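Extracellular solute-binding protein family 1 (Kribbella flavida, PDB 5IXP) probably captures a solute, perhaps a carbohydrate, outside the cell and delivers it to an ABC transporter as the extracellular binding component. Local coordinates at residues 11-17 with 302-307; 74-80 with 104-109; 359-363 with 384-388. All blocks are in the same frame, centred on the assembly; numbering follows the deposited sequence.

Interaction 1: residues 11-17 with 302-307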
loop_
_atom_site.group_PDB
_atom_site.type_symbol
_atom_site.label_atom_id
_atom_site.label_comp_id
_atom_site.label_asym_id
_atom_site.label_seq_id
_atom_site.Cartn_x
_atom_site.Cartn_y
_atom_site.Cartn_z
ATOM N N GLU A 11 4.266 -13.492 4.953
ATOM C CA GLU A 11 5.647 -13.965 4.817
ATOM C C GLU A 11 6.602 -12.780 4.713
ATOM O O GLU A 11 6.784 -12.202 3.632
ATOM C CB GLU A 11 5.802 -14.896 3.618
ATOM C CG GLU A 11 7.218 -15.473 3.516
ATOM C CD GLU A 11 7.666 -16.131 4.820
ATOM O OE1 GLU A 11 7.181 -17.242 5.128
ATOM O OE2 GLU A 11 8.480 -15.525 5.553
ATOM N N PHE A 12 7.247 -12.446 5.835
ATOM C CA PHE A 12 8.254 -11.395 5.827
ATOM C C PHE A 12 9.569 -11.841 5.197
ATOM O O PHE A 12 10.402 -10.987 4.876
ATOM C CB PHE A 12 8.490 -10.884 7.254
ATOM C CG PHE A 12 7.510 -9.816 7.670
ATOM C CD1 PHE A 12 6.156 -10.065 7.633
ATOM C CD2 PHE A 12 7.944 -8.565 8.080
ATOM C CE1 PHE A 12 5.237 -9.091 8.002
ATOM C CE2 PHE A 12 7.037 -7.578 8.450
ATOM C CZ PHE A 12 5.671 -7.846 8.398
ATOM N N GLY A 13 9.771 -13.141 4.998
ATOM C CA GLY A 13 10.998 -13.605 4.376
ATOM C C GLY A 13 12.215 -13.554 5.273
ATOM O O GLY A 13 13.345 -13.548 4.769
ATOM N N TYR A 14 12.023 -13.552 6.592
ATOM C CA TYR A 14 13.108 -13.337 7.546
ATOM C C TYR A 14 13.787 -14.621 8.024
ATOM O O TYR A 14 14.766 -14.532 8.774
ATOM C CB TYR A 14 12.583 -12.595 8.777
ATOM C CG TYR A 14 12.276 -11.126 8.599
ATOM C CD1 TYR A 14 11.629 -10.421 9.612
ATOM C CD2 TYR A 14 12.674 -10.425 7.449
ATOM C CE1 TYR A 14 11.356 -9.068 9.493
ATOM C CE2 TYR A 14 12.395 -9.057 7.318
ATOM C CZ TYR A 14 11.737 -8.391 8.352
ATOM O OH TYR A 14 11.458 -7.044 8.258
ATOM N N SER A 15 13.300 -15.802 7.640
ATOM C CA SER A 15 13.778 -17.034 8.281
ATOM C C SER A 15 15.299 -17.178 8.204
ATOM O O SER A 15 15.955 -17.492 9.209
ATOM C CB SER A 15 13.101 -18.256 7.662
ATOM O OG SER A 15 11.715 -18.258 7.970
ATOM N N ASP A 16 15.883 -16.964 7.021
ATOM C CA ASP A 16 17.340 -17.069 6.924
ATOM C C ASP A 16 18.025 -15.938 7.673
ATOM O O ASP A 16 19.129 -16.120 8.198
ATOM C CB ASP A 16 17.806 -17.050 5.465
ATOM C CG ASP A 16 17.239 -18.191 4.650
ATOM O OD1 ASP A 16 17.008 -19.275 5.230
ATOM O OD2 ASP A 16 17.029 -18.000 3.428
ATOM N N LEU A 17 17.388 -14.765 7.722
ATOM C CA LEU A 17 18.005 -13.625 8.383
ATOM C C LEU A 17 18.162 -13.877 9.875
ATOM O O LEU A 17 19.172 -13.481 10.465
ATOM C CB LEU A 17 17.188 -12.358 8.140
ATOM C CG LEU A 17 16.979 -11.992 6.672
ATOM C CD1 LEU A 17 16.370 -10.610 6.553
ATOM C CD2 LEU A 17 18.290 -12.069 5.921
ATOM N N LYS A 302 18.112 -9.139 0.475
ATOM C CA LYS A 302 17.922 -10.576 0.659
ATOM C C LYS A 302 16.443 -10.947 0.633
ATOM O O LYS A 302 16.057 -11.947 0.014
ATOM C CB LYS A 302 18.559 -11.035 1.970
ATOM C CG LYS A 302 20.058 -10.913 2.003
ATOM C CD LYS A 302 20.558 -11.179 3.415
ATOM C CE LYS A 302 21.995 -10.756 3.605
ATOM N NZ LYS A 302 22.350 -10.729 5.049
ATOM N N VAL A 303 15.602 -10.149 1.299
ATOM C CA VAL A 303 14.164 -10.404 1.314
ATOM C C VAL A 303 13.584 -10.248 -0.086
ATOM O O VAL A 303 12.745 -11.049 -0.518
ATOM C CB VAL A 303 13.475 -9.464 2.327
ATOM C CG1 VAL A 303 11.955 -9.520 2.186
ATOM C CG2 VAL A 303 13.921 -9.795 3.778
ATOM N N PHE A 304 14.022 -9.217 -0.815
ATOM C CA PHE A 304 13.579 -9.036 -2.195
ATOM C C PHE A 304 13.863 -10.279 -3.039
ATOM O O PHE A 304 13.003 -10.728 -3.803
ATOM C CB PHE A 304 14.263 -7.807 -2.803
ATOM C CG PHE A 304 13.986 -7.621 -4.272
ATOM C CD1 PHE A 304 12.769 -7.113 -4.698
ATOM C CD2 PHE A 304 14.955 -7.929 -5.224
ATOM C CE1 PHE A 304 12.510 -6.930 -6.056
ATOM C CE2 PHE A 304 14.703 -7.748 -6.577
ATOM C CZ PHE A 304 13.483 -7.247 -6.993
ATOM N N LYS A 305 15.061 -10.851 -2.918
ATOM C CA LYS A 305 15.353 -12.035 -3.715
ATOM C C LYS A 305 14.604 -13.255 -3.216
ATOM O O LYS A 305 14.268 -14.132 -4.013
ATOM C CB LYS A 305 16.851 -12.303 -3.762
ATOM C CG LYS A 305 17.662 -11.049 -4.010
ATOM C CD LYS A 305 19.066 -11.380 -4.413
ATOM C CE LYS A 305 19.812 -12.022 -3.281
ATOM N NZ LYS A 305 21.084 -11.290 -3.001
ATOM N N LYS A 306 14.319 -13.325 -1.920
ATOM C CA LYS A 306 13.664 -14.507 -1.376
ATOM C C LYS A 306 12.166 -14.510 -1.669
ATOM O O LYS A 306 11.624 -15.520 -2.135
ATOM C CB LYS A 306 13.913 -14.593 0.129
ATOM C CG LYS A 306 13.588 -15.955 0.722
ATOM C CD LYS A 306 13.701 -15.942 2.241
ATOM C CE LYS A 306 13.495 -17.340 2.824
ATOM N NZ LYS A 306 14.481 -18.320 2.272
ATOM N N VAL A 307 11.477 -13.398 -1.407
ATOM C CA VAL A 307 10.020 -13.391 -1.504
ATOM C C VAL A 307 9.501 -12.279 -2.409
ATOM O O VAL A 307 8.295 -12.196 -2.653
ATOM C CB VAL A 307 9.368 -13.291 -0.109
ATOM C CG1 VAL A 307 9.744 -14.502 0.740
ATOM C CG2 VAL A 307 9.773 -12.022 0.591
#
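V303 sits at the middle of the apolar part, its methyls set against the loop after strand 2-8 and the start of helix 15-24, in the alpha/beta fold of a periplasmic-binding-protein-like lobe. CG1 lies 3.4 Å from F12 O, while CG2 meets the edge of the Y14 ring near its plane and L17 CD1 at 3.8 Å. One turn on, V307 CG1 touches E11 CG and G13 CA. A side chain on G13 would put its first carbon about 3.0 Å from V307 CG2, and the positive phi (75°) also favours glycine. The other L17 methyl, CD2, presses tightly on K302 CD at 3.5 Å. On the solvent side K306 runs past G13 O and bends at its last torsion (58°), bringing NZ 2.8 Å from D16 OD2 in a salt bridge, from 46° above the carboxylate plane. D16 OD1 is paired with R19; an asparagine here would probably leave K306 and R19 without the negative charge that balances them. Behind this layer, Y14 and L17 rest on L294 of helix 284-294, and E11 reaches R34 through OE1. E11 OE2 turns back, using its anti lone pair to accept from G13 N at 2.8 Å.

Interaction 2: residues 74-80 with 104-109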
loop_
_atom_site.group_PDB
_atom_site.type_symbol
_atom_site.label_atom_id
_atom_site.label_comp_id
_atom_site.label_asym_id
_atom_site.label_seq_id
_atom_site.Cartn_x
_atom_site.Cartn_y
_atom_site.Cartn_z
ATOM N N ASP A 74 2.892 6.521 23.205
ATOM C CA ASP A 74 3.453 6.364 24.542
ATOM C C ASP A 74 3.783 4.909 24.848
ATOM O O ASP A 74 4.653 4.630 25.678
ATOM C CB ASP A 74 2.478 6.895 25.602
ATOM C CG ASP A 74 2.573 8.394 25.802
ATOM O OD1 ASP A 74 3.190 9.077 24.956
ATOM O OD2 ASP A 74 2.012 8.891 26.811
ATOM N N LYS A 75 3.099 3.971 24.203
ATOM C CA LYS A 75 3.277 2.554 24.474
ATOM C C LYS A 75 4.322 1.906 23.582
ATOM O O LYS A 75 4.507 0.683 23.650
ATOM C CB LYS A 75 1.942 1.838 24.330
ATOM C CG LYS A 75 0.912 2.414 25.269
ATOM C CD LYS A 75 -0.265 1.504 25.445
ATOM C CE LYS A 75 -1.294 2.167 26.339
ATOM N NZ LYS A 75 -2.435 1.252 26.568
ATOM N N PHE A 76 5.020 2.693 22.767
ATOM C CA PHE A 76 6.055 2.174 21.886
ATOM C C PHE A 76 7.366 2.896 22.139
ATOM O O PHE A 76 7.390 4.069 22.523
ATOM C CB PHE A 76 5.645 2.312 20.418
ATOM C CG PHE A 76 4.502 1.424 20.047
ATOM C CD1 PHE A 76 3.195 1.836 20.246
ATOM C CD2 PHE A 76 4.734 0.159 19.530
ATOM C CE1 PHE A 76 2.133 1.009 19.920
ATOM C CE2 PHE A 76 3.678 -0.670 19.200
ATOM C CZ PHE A 76 2.372 -0.242 19.394
ATOM N N VAL A 77 8.462 2.164 21.944
ATOM C CA VAL A 77 9.779 2.775 22.017
ATOM C C VAL A 77 9.911 3.813 20.913
ATOM O O VAL A 77 9.615 3.542 19.742
ATOM C CB VAL A 77 10.862 1.693 21.910
ATOM C CG1 VAL A 77 12.238 2.325 21.710
ATOM C CG2 VAL A 77 10.841 0.809 23.151
ATOM N N ASP A 78 10.315 5.024 21.290
ATOM C CA ASP A 78 10.781 6.002 20.316
ATOM C C ASP A 78 12.149 5.550 19.826
ATOM O O ASP A 78 13.125 5.579 20.579
ATOM C CB ASP A 78 10.831 7.386 20.961
ATOM C CG ASP A 78 11.300 8.475 20.005
ATOM O OD1 ASP A 78 11.477 8.194 18.803
ATOM O OD2 ASP A 78 11.478 9.630 20.466
ATOM N N LEU A 79 12.221 5.080 18.577
ATOM C CA LEU A 79 13.476 4.536 18.079
ATOM C C LEU A 79 14.562 5.601 17.962
ATOM O O LEU A 79 15.739 5.254 17.822
ATOM C CB LEU A 79 13.234 3.824 16.738
ATOM C CG LEU A 79 12.232 2.649 16.876
ATOM C CD1 LEU A 79 11.743 2.142 15.510
ATOM C CD2 LEU A 79 12.818 1.498 17.684
ATOM N N ARG A 80 14.201 6.881 18.041
ATOM C CA ARG A 80 15.225 7.920 18.152
ATOM C C ARG A 80 16.065 7.751 19.406
ATOM O O ARG A 80 17.223 8.178 19.436
ATOM C CB ARG A 80 14.578 9.298 18.130
ATOM C CG ARG A 80 14.163 9.702 16.747
ATOM C CD ARG A 80 12.820 10.361 16.763
ATOM N NE ARG A 80 12.919 11.804 16.902
ATOM C CZ ARG A 80 12.427 12.496 17.922
ATOM N NH1 ARG A 80 11.791 11.881 18.913
ATOM N NH2 ARG A 80 12.561 13.812 17.939
ATOM N N GLY A 104 7.178 14.026 16.492
ATOM C CA GLY A 104 8.486 13.634 16.013
ATOM C C GLY A 104 8.995 12.279 16.465
ATOM O O GLY A 104 10.098 11.891 16.060
ATOM N N ARG A 105 8.248 11.552 17.292
ATOM C CA ARG A 105 8.704 10.236 17.724
ATOM C C ARG A 105 8.581 9.236 16.580
ATOM O O ARG A 105 7.610 9.259 15.822
ATOM C CB ARG A 105 7.894 9.771 18.934
ATOM C CG ARG A 105 8.200 10.564 20.204
ATOM C CD ARG A 105 7.265 10.171 21.340
ATOM N NE ARG A 105 5.908 10.677 21.145
ATOM C CZ ARG A 105 4.862 10.315 21.881
ATOM N NH1 ARG A 105 3.664 10.833 21.637
ATOM N NH2 ARG A 105 5.011 9.420 22.849
ATOM N N ILE A 106 9.574 8.364 16.443
ATOM C CA ILE A 106 9.597 7.382 15.364
ATOM C C ILE A 106 9.338 6.018 15.988
ATOM O O ILE A 106 10.161 5.514 16.761
ATOM C CB ILE A 106 10.924 7.404 14.593
ATOM C CG1 ILE A 106 11.136 8.779 13.953
ATOM C CG2 ILE A 106 10.940 6.309 13.533
ATOM C CD1 ILE A 106 12.498 8.948 13.324
ATOM N N ILE A 107 8.196 5.408 15.665
ATOM C CA ILE A 107 7.823 4.169 16.337
ATOM C C ILE A 107 8.023 2.942 15.470
ATOM O O ILE A 107 7.829 1.821 15.961
ATOM C CB ILE A 107 6.373 4.215 16.860
ATOM C CG1 ILE A 107 5.364 4.294 15.713
ATOM C CG2 ILE A 107 6.197 5.380 17.848
ATOM C CD1 ILE A 107 3.922 3.995 16.174
ATOM N N GLY A 108 8.424 3.101 14.217
ATOM C CA GLY A 108 8.628 1.951 13.351
ATOM C C GLY A 108 9.788 2.128 12.393
ATOM O O GLY A 108 10.088 3.234 11.933
ATOM N N TYR A 109 10.436 1.003 12.091
ATOM C CA TYR A 109 11.431 0.898 11.033
ATOM C C TYR A 109 10.799 0.226 9.817
ATOM O O TYR A 109 10.269 -0.884 9.926
ATOM C CB TYR A 109 12.633 0.082 11.504
ATOM C CG TYR A 109 13.572 0.800 12.446
ATOM C CD1 TYR A 109 13.742 2.182 12.377
ATOM C CD2 TYR A 109 14.327 0.088 13.374
ATOM C CE1 TYR A 109 14.635 2.844 13.212
ATOM C CE2 TYR A 109 15.220 0.739 14.226
ATOM C CZ TYR A 109 15.365 2.115 14.142
ATOM O OH TYR A 109 16.255 2.760 14.985
HETATM O O HOH W 1 8.634 1.305 18.435
#
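L79 and D78 bind the 74-80 loop to the chain entering strand 108-121, one through its backbone N-H and the other through its carboxylate. L79 N donates to I106 O at 2.8 Å, and I106 N returns a bond to D78 OD1 at 3.0 Å, so both polar backbone groups of I106 are used by neighbouring residues of the loop. D78 CG stands anti to its own nitrogen (chi1 -180°), a setting that carries the carboxylate to I106. OD1 also accepts from R80 N, forming an Asx turn; the two donors arrive from opposite faces of the carboxylate plane and fix its rotation.

The tight part lies beneath this polar seam. L79 CD1 sits almost centrally over one face of the Y109 ring, 3.6 Å from the centroid and only 6° off the normal, a clear CH-pi contact. W91 meets the same ring, while A288 of helix 284-294 packs on L79. Further along, F76 CB rests against I107 CG2, and a water joins V77 O to I107 O.

Towards solvent the contact is more open and charged. R80 bends at chi2 and chi3, crossing I106 at about a right angle with CD against CG1; G104 O lies over its guanidinium face without being hydrogen-bonded to it. R80 NH1 makes a salt bridge, with a weak hydrogen bond, to D78 OD2. The looser end is at the exposed D74, where R105 folds at chi3 and offers NH2 to D74 OD1 at 2.8 Å, the two flat groups turned 66° apart, while NE pairs with D103. Of the charged pairs, D74-R105 spans the two segments, whereas R80 holds D78 from within its own loop and probably favours its charged form; alignment is set by the L79-I106 backbone bond and the D78 carboxylate.

Interaction 3: residues 359-363 with 384-388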
loop_
_atom_site.group_PDB
_atom_site.type_symbol
_atom_site.label_atom_id
_atom_site.label_comp_id
_atom_site.label_asym_id
_atom_site.label_seq_id
_atom_site.Cartn_x
_atom_site.Cartn_y
_atom_site.Cartn_z
ATOM N N ILE A 359 -13.160 5.850 9.327
ATOM C CA ILE A 359 -13.782 6.879 8.495
ATOM C C ILE A 359 -13.732 6.471 7.032
ATOM O O ILE A 359 -14.728 6.563 6.303
ATOM C CB ILE A 359 -13.093 8.240 8.713
ATOM C CG1 ILE A 359 -13.283 8.733 10.144
ATOM C CG2 ILE A 359 -13.579 9.280 7.687
ATOM C CD1 ILE A 359 -12.421 9.959 10.468
ATOM N N ASN A 360 -12.557 6.039 6.569
ATOM C CA ASN A 360 -12.432 5.658 5.170
ATOM C C ASN A 360 -13.403 4.543 4.804
ATOM O O ASN A 360 -13.918 4.516 3.682
ATOM C CB ASN A 360 -11.001 5.234 4.855
ATOM C CG ASN A 360 -10.777 5.079 3.374
ATOM O OD1 ASN A 360 -10.998 6.021 2.618
ATOM N ND2 ASN A 360 -10.346 3.889 2.944
ATOM N N GLN A 361 -13.675 3.634 5.744
ATOM C CA GLN A 361 -14.570 2.514 5.471
ATOM C C GLN A 361 -15.976 2.992 5.124
ATOM O O GLN A 361 -16.633 2.424 4.243
ATOM C CB GLN A 361 -14.597 1.571 6.677
ATOM C CG GLN A 361 -15.361 0.282 6.445
ATOM C CD GLN A 361 -15.298 -0.669 7.631
ATOM O OE1 GLN A 361 -14.234 -0.894 8.216
ATOM N NE2 GLN A 361 -16.443 -1.232 7.993
ATOM N N VAL A 362 -16.463 4.035 5.800
ATOM C CA VAL A 362 -17.812 4.508 5.494
ATOM C C VAL A 362 -17.838 5.166 4.117
ATOM O O VAL A 362 -18.815 5.024 3.372
ATOM C CB VAL A 362 -18.374 5.430 6.600
ATOM C CG1 VAL A 362 -17.970 4.947 7.986
ATOM C CG2 VAL A 362 -18.017 6.886 6.384
ATOM N N PHE A 363 -16.753 5.854 3.731
ATOM C CA PHE A 363 -16.717 6.460 2.402
ATOM C C PHE A 363 -16.634 5.399 1.313
ATOM O O PHE A 363 -17.300 5.516 0.275
ATOM C CB PHE A 363 -15.551 7.443 2.281
ATOM C CG PHE A 363 -15.833 8.791 2.880
ATOM C CD1 PHE A 363 -16.513 9.759 2.151
ATOM C CD2 PHE A 363 -15.433 9.088 4.176
ATOM C CE1 PHE A 363 -16.781 11.001 2.694
ATOM C CE2 PHE A 363 -15.696 10.330 4.730
ATOM C CZ PHE A 363 -16.373 11.290 3.985
ATOM N N ALA A 384 -22.451 8.913 3.794
ATOM C CA ALA A 384 -21.054 8.804 4.208
ATOM C C ALA A 384 -20.692 9.904 5.200
ATOM O O ALA A 384 -20.038 9.641 6.216
ATOM C CB ALA A 384 -20.128 8.845 2.988
ATOM N N LEU A 385 -21.134 11.142 4.943
ATOM C CA LEU A 385 -20.813 12.229 5.865
ATOM C C LEU A 385 -21.410 11.976 7.242
ATOM O O LEU A 385 -20.730 12.166 8.259
ATOM C CB LEU A 385 -21.290 13.576 5.316
ATOM C CG LEU A 385 -20.532 14.141 4.109
ATOM C CD1 LEU A 385 -20.969 15.559 3.798
ATOM C CD2 LEU A 385 -19.028 14.096 4.313
ATOM N N ARG A 386 -22.680 11.546 7.298
ATOM C CA ARG A 386 -23.298 11.218 8.582
ATOM C C ARG A 386 -22.512 10.144 9.315
ATOM O O ARG A 386 -22.219 10.275 10.509
ATOM C CB ARG A 386 -24.741 10.744 8.388
ATOM C CG ARG A 386 -25.752 11.825 8.107
ATOM C CD ARG A 386 -27.188 11.302 8.310
ATOM N NE ARG A 386 -27.453 10.064 7.574
ATOM C CZ ARG A 386 -27.820 10.024 6.294
ATOM N NH1 ARG A 386 -27.947 11.153 5.606
ATOM N NH2 ARG A 386 -28.050 8.859 5.698
ATOM N N GLU A 387 -22.182 9.057 8.616
ATOM C CA GLU A 387 -21.511 7.939 9.264
ATOM C C GLU A 387 -20.074 8.278 9.626
ATOM O O GLU A 387 -19.574 7.808 10.655
ATOM C CB GLU A 387 -21.583 6.714 8.361
ATOM C CG GLU A 387 -23.025 6.303 8.097
ATOM C CD GLU A 387 -23.151 5.048 7.270
ATOM O OE1 GLU A 387 -22.149 4.610 6.671
ATOM O OE2 GLU A 387 -24.266 4.497 7.221
ATOM N N ALA A 388 -19.404 9.096 8.809
ATOM C CA ALA A 388 -18.030 9.485 9.113
ATOM C C ALA A 388 -17.965 10.342 10.368
ATOM O O ALA A 388 -17.020 10.228 11.158
ATOM C CB ALA A 388 -17.414 10.228 7.925
HETATM O O HOH W 2 -21.608 5.031 4.074
#
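V362 is the bump that enters the partner helix most deeply: its CG2 reaches 3.4 Å from A384 O and 3.6 Å from A388 N, settling over the backbone between two alanines one turn apart. A388 CB, 3.7 Å away, forms one wall of that shallow hollow. The other methyl, CG1, and CB itself lie along E387 CB, the valine and glutamate side chains sliding past each other in opposite directions. A chi1 of -38° accompanies this close seating of CG2.

The small alanine side chains in turn act as low knobs against the first helix. A384 CB is received over one face of the F363 ring, a CH-pi contact at 4.2 Å from the centroid and 27° off the normal. A388 CB approaches the same ring obliquely, 3.6 Å from CE2, and also touches I359 CG2. At the far end of the phenylalanine, CZ meets L385 CD2.

These two segments belong to helices 356-371 and 377-392, which form an antiparallel helical hairpin near the C-terminus; locally their axes run at 161° and approach to 8.7 Å. Because alanines face the partner at both A384 and A388, the ring and the valine can come close to the second helix's backbone.

Behind the interface, Y182 meets the F363 ring, and I359 packs on Y183 and Y189. The more polar margin lies beside E387, whose OE2 accepts from Q383. There a water lies 2.9 Å from V362 O and 2.7 Å from E387 OE1, linking the helices.

Interactions 1 and 2 belong to the same region of the fold, their centres 24 Å apart and their nearest atoms about 6 Å. Both lean on helix 284-294 and strand 269-276, and interaction 2 is nested within the long chain loop that interaction 1 closes. Interaction 3 follows in series, joining two consecutive helices, with its centre 30 Å from interaction 2 and 38 Å from interaction 1, on the opposite side of the chain's centre from the latter. Interaction 1 thus ties together distant parts of the sequence, whereas interactions 2 and 3 are more local. Solute-binding proteins of this kind are usually two-lobed, with ligand held between the lobes, and this one is probably built likewise.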